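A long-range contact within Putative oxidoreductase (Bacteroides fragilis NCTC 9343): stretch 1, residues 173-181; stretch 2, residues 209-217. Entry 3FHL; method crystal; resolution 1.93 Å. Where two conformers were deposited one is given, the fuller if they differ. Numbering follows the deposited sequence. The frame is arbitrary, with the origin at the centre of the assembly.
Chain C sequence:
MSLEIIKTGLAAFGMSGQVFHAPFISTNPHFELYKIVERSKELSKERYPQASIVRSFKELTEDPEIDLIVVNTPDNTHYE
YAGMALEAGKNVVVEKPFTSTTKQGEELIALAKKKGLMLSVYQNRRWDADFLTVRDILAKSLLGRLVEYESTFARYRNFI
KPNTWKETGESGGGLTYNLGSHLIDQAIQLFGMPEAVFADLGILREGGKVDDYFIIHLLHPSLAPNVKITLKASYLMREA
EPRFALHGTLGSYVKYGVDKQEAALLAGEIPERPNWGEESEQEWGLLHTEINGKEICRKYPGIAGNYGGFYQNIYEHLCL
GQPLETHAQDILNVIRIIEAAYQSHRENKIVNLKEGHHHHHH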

# COMPACT_ATOMS: atom_id res chain seq x y z
N GLY C 173 -5.59 22.30 -0.93
CA GLY C 173 -6.74 21.79 -1.67
C GLY C 173 -6.69 20.29 -1.89
O GLY C 173 -7.74 19.63 -1.99
N GLY C 174 -5.49 19.73 -1.95
CA GLY C 174 -5.32 18.32 -2.29
C GLY C 174 -5.67 17.32 -1.20
O GLY C 174 -5.99 17.70 -0.07
N LEU C 175 -5.61 16.04 -1.55
CA LEU C 175 -5.87 14.95 -0.60
C LEU C 175 -4.79 14.84 0.47
O LEU C 175 -5.09 14.49 1.60
N THR C 176 -3.55 15.12 0.08
CA THR C 176 -2.40 15.07 1.00
C THR C 176 -2.52 16.08 2.14
O THR C 176 -2.11 15.80 3.28
N TYR C 177 -3.10 17.24 1.85
CA TYR C 177 -3.46 18.20 2.90
C TYR C 177 -4.71 17.76 3.65
O TYR C 177 -4.67 17.63 4.87
N ASN C 178 -5.81 17.52 2.92
CA ASN C 178 -7.10 17.26 3.55
C ASN C 178 -7.16 15.99 4.42
O ASN C 178 -7.62 16.05 5.55
N LEU C 179 -6.70 14.86 3.89
CA LEU C 179 -6.74 13.61 4.63
C LEU C 179 -5.39 13.21 5.18
O LEU C 179 -5.31 12.57 6.22
N GLY C 180 -4.34 13.57 4.46
CA GLY C 180 -2.99 13.25 4.90
C GLY C 180 -2.62 13.88 6.22
O GLY C 180 -1.93 13.25 7.02
N SER C 181 -3.08 15.11 6.47
CA SER C 181 -2.88 15.77 7.76
C SER C 181 -3.33 14.87 8.91
O SER C 181 -2.57 14.66 9.85
N LYS C 209 -7.71 18.59 -10.64
CA LYS C 209 -6.84 19.77 -10.56
C LYS C 209 -5.83 19.68 -9.41
O LYS C 209 -4.78 20.32 -9.46
N VAL C 210 -6.17 18.91 -8.37
CA VAL C 210 -5.30 18.68 -7.21
C VAL C 210 -5.13 17.18 -6.98
O VAL C 210 -5.95 16.39 -7.47
N ASP C 211 -4.09 16.79 -6.24
CA ASP C 211 -3.84 15.37 -5.97
C ASP C 211 -5.03 14.67 -5.33
O ASP C 211 -5.72 15.23 -4.46
N ASP C 212 -5.31 13.47 -5.83
CA ASP C 212 -6.41 12.65 -5.33
C ASP C 212 -5.89 11.26 -4.99
O ASP C 212 -6.65 10.31 -4.88
N TYR C 213 -4.57 11.18 -4.81
CA TYR C 213 -3.92 9.94 -4.42
C TYR C 213 -2.61 10.34 -3.75
O TYR C 213 -1.88 11.17 -4.28
N PHE C 214 -2.29 9.70 -2.63
CA PHE C 214 -0.92 9.81 -2.11
C PHE C 214 -0.51 8.51 -1.47
O PHE C 214 -1.35 7.76 -0.97
N ILE C 215 0.78 8.21 -1.55
CA ILE C 215 1.38 7.21 -0.70
C ILE C 215 2.62 7.86 -0.06
O ILE C 215 3.39 8.51 -0.74
N ILE C 216 2.75 7.71 1.26
CA ILE C 216 3.83 8.33 2.02
C ILE C 216 4.50 7.30 2.90
O ILE C 216 3.85 6.54 3.60
N HIS C 217 5.83 7.30 2.87
CA HIS C 217 6.60 6.52 3.81
C HIS C 217 7.33 7.46 4.73
O HIS C 217 8.05 8.34 4.27

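Gly173 has no side chain and contributes its carbonyl, with O 3.7 Å from Val210 CG2. Gly174, at the N-cap position of the helix that follows, lies against Val210 and Asp211: its CA is 3.8 Å from Val210 CB and 3.4 Å from Asp211 OD1. An ideal CB built on Gly174 would fall 1.9 Å from Asp211 OD1, a clash, so the carboxylate occupies space that a side chain would need. Val210 (chi1 m) directs its CA-to-CB bond toward stretch 1.

Leu175 points toward stretch 2 with chi1 t and chi2 p. Its backbone is anchored by a hydrogen bond from Leu175 N to Asp211 O (3.0 Å, N-H...O angle 156°), while its CD2 reaches Asp212 O at 3.4 Å and its CB meets Phe214 CD2 at 4.3 Å, an apolar contact.

Thr176 (chi1 m) sets its CA-to-CB bond sideways, yet its backbone N and its OG1 both hydrogen-bond to Asp211. Asp211 OD2 accepts from both Thr176 N (3.0 Å, 153°) and Thr176 OG1 (2.7 Å). Asp211, with chi1 p, also starts sideways, but the end of its side chain comes nearer, which brings OD2 to the first turn of the helix. The same Thr176 OG1 lies 3.4 Å from Phe214 CB, and Thr176 CG2 is 4.1 Å from Ile216 CD1 (Ile216 chi1 m, chi2 t).

Tyr177 points away, and neither it nor Asn178 touches stretch 2. Leu179 barely does, through its backbone C at 4.4 Å from Phe214 CZ. Gly180 CA then approaches Phe214 CZ to 3.5 Å; an ideal CB there would be tight against CZ at 3.4 Å and would clash with Thr176 O at 2.2 Å. Phe214 (chi1 p, chi2 77°) points its CA-to-CB bond toward stretch 1, and its ring meets Leu175 O obliquely, CE2 lying 3.5 Å from it. Ser181 points away; Ser181 OG donates a hydrogen bond to Tyr177 O (2.8 Å), within stretch 1.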

# COMPACT_ATOMS: atom_id res chain seq x y z
CB LEU C 175 -5.97 13.61 -1.35
CG LEU C 175 -6.81 12.51 -0.70
CD1 LEU C 175 -8.20 13.02 -0.40
CD2 LEU C 175 -6.87 11.29 -1.59
CB THR C 176 -1.08 15.30 0.23
OG1 THR C 176 -1.00 14.36 -0.85
CG2 THR C 176 0.16 15.09 1.15
CB TYR C 177 -3.67 19.61 2.34
CG TYR C 177 -2.42 20.47 2.32
CD1 TYR C 177 -1.75 20.72 1.12
CD2 TYR C 177 -1.92 21.03 3.50
CE1 TYR C 177 -0.60 21.52 1.09
CE2 TYR C 177 -0.76 21.83 3.48
CZ TYR C 177 -0.11 22.07 2.27
OH TYR C 177 1.02 22.85 2.23
CB ASN C 178 -8.22 17.28 2.51
CG ASN C 178 -8.51 18.68 1.99
OD1 ASN C 178 -8.48 19.66 2.74
ND2 ASN C 178 -8.80 18.78 0.70
CB LEU C 179 -7.31 12.46 3.78
CG LEU C 179 -8.79 12.59 3.40
CD1 LEU C 179 -9.22 11.35 2.67
CD2 LEU C 179 -9.65 12.81 4.64
CB SER C 181 -3.59 17.13 7.84
OG SER C 181 -4.98 17.00 7.59
CB LYS C 209 -7.69 21.03 -10.40
CG LYS C 209 -8.77 21.22 -11.47
CD LYS C 209 -9.65 22.43 -11.15
CE LYS C 209 -10.87 22.50 -12.07
NZ LYS C 209 -11.76 23.66 -11.74
CB VAL C 210 -5.85 19.35 -5.91
CG1 VAL C 210 -5.74 20.87 -5.99
CG2 VAL C 210 -7.29 18.92 -5.62
CB ASP C 211 -2.54 15.17 -5.15
CG ASP C 211 -2.62 15.78 -3.75
OD1 ASP C 211 -2.54 17.01 -3.64
OD2 ASP C 211 -2.74 15.02 -2.77
CB ASP C 212 -7.58 12.61 -6.33
CG ASP C 212 -7.16 12.15 -7.74
OD1 ASP C 212 -6.12 11.48 -7.89
OD2 ASP C 212 -7.90 12.45 -8.71
CB TYR C 213 -3.58 9.09 -5.65
CG TYR C 213 -2.72 7.88 -5.34
CD1 TYR C 213 -3.31 6.65 -5.07
CD2 TYR C 213 -1.32 7.98 -5.28
CE1 TYR C 213 -2.54 5.56 -4.75
CE2 TYR C 213 -0.54 6.88 -4.96
CZ TYR C 213 -1.17 5.67 -4.70
OH TYR C 213 -0.44 4.55 -4.38
CB PHE C 214 -0.77 11.01 -1.14
CG PHE C 214 -1.50 10.87 0.18
CD1 PHE C 214 -1.01 10.05 1.20
CD2 PHE C 214 -2.67 11.57 0.40
CE1 PHE C 214 -1.69 9.93 2.40
CE2 PHE C 214 -3.35 11.46 1.61
CZ PHE C 214 -2.85 10.63 2.61
CB ILE C 215 1.73 5.88 -1.44
CG1 ILE C 215 2.27 4.85 -0.44
CG2 ILE C 215 2.69 6.11 -2.63
CD1 ILE C 215 2.17 3.43 -0.92
CB ILE C 216 3.31 9.51 2.89
CG1 ILE C 216 2.72 10.60 1.98
CG2 ILE C 216 4.42 10.05 3.79
CD1 ILE C 216 1.86 11.64 2.70
CB HIS C 217 7.59 5.61 3.08
CG HIS C 217 6.91 4.59 2.23
ND1 HIS C 217 6.13 3.59 2.77
CD2 HIS C 217 6.85 4.44 0.89
CE1 HIS C 217 5.63 2.85 1.79
NE2 HIS C 217 6.06 3.34 0.64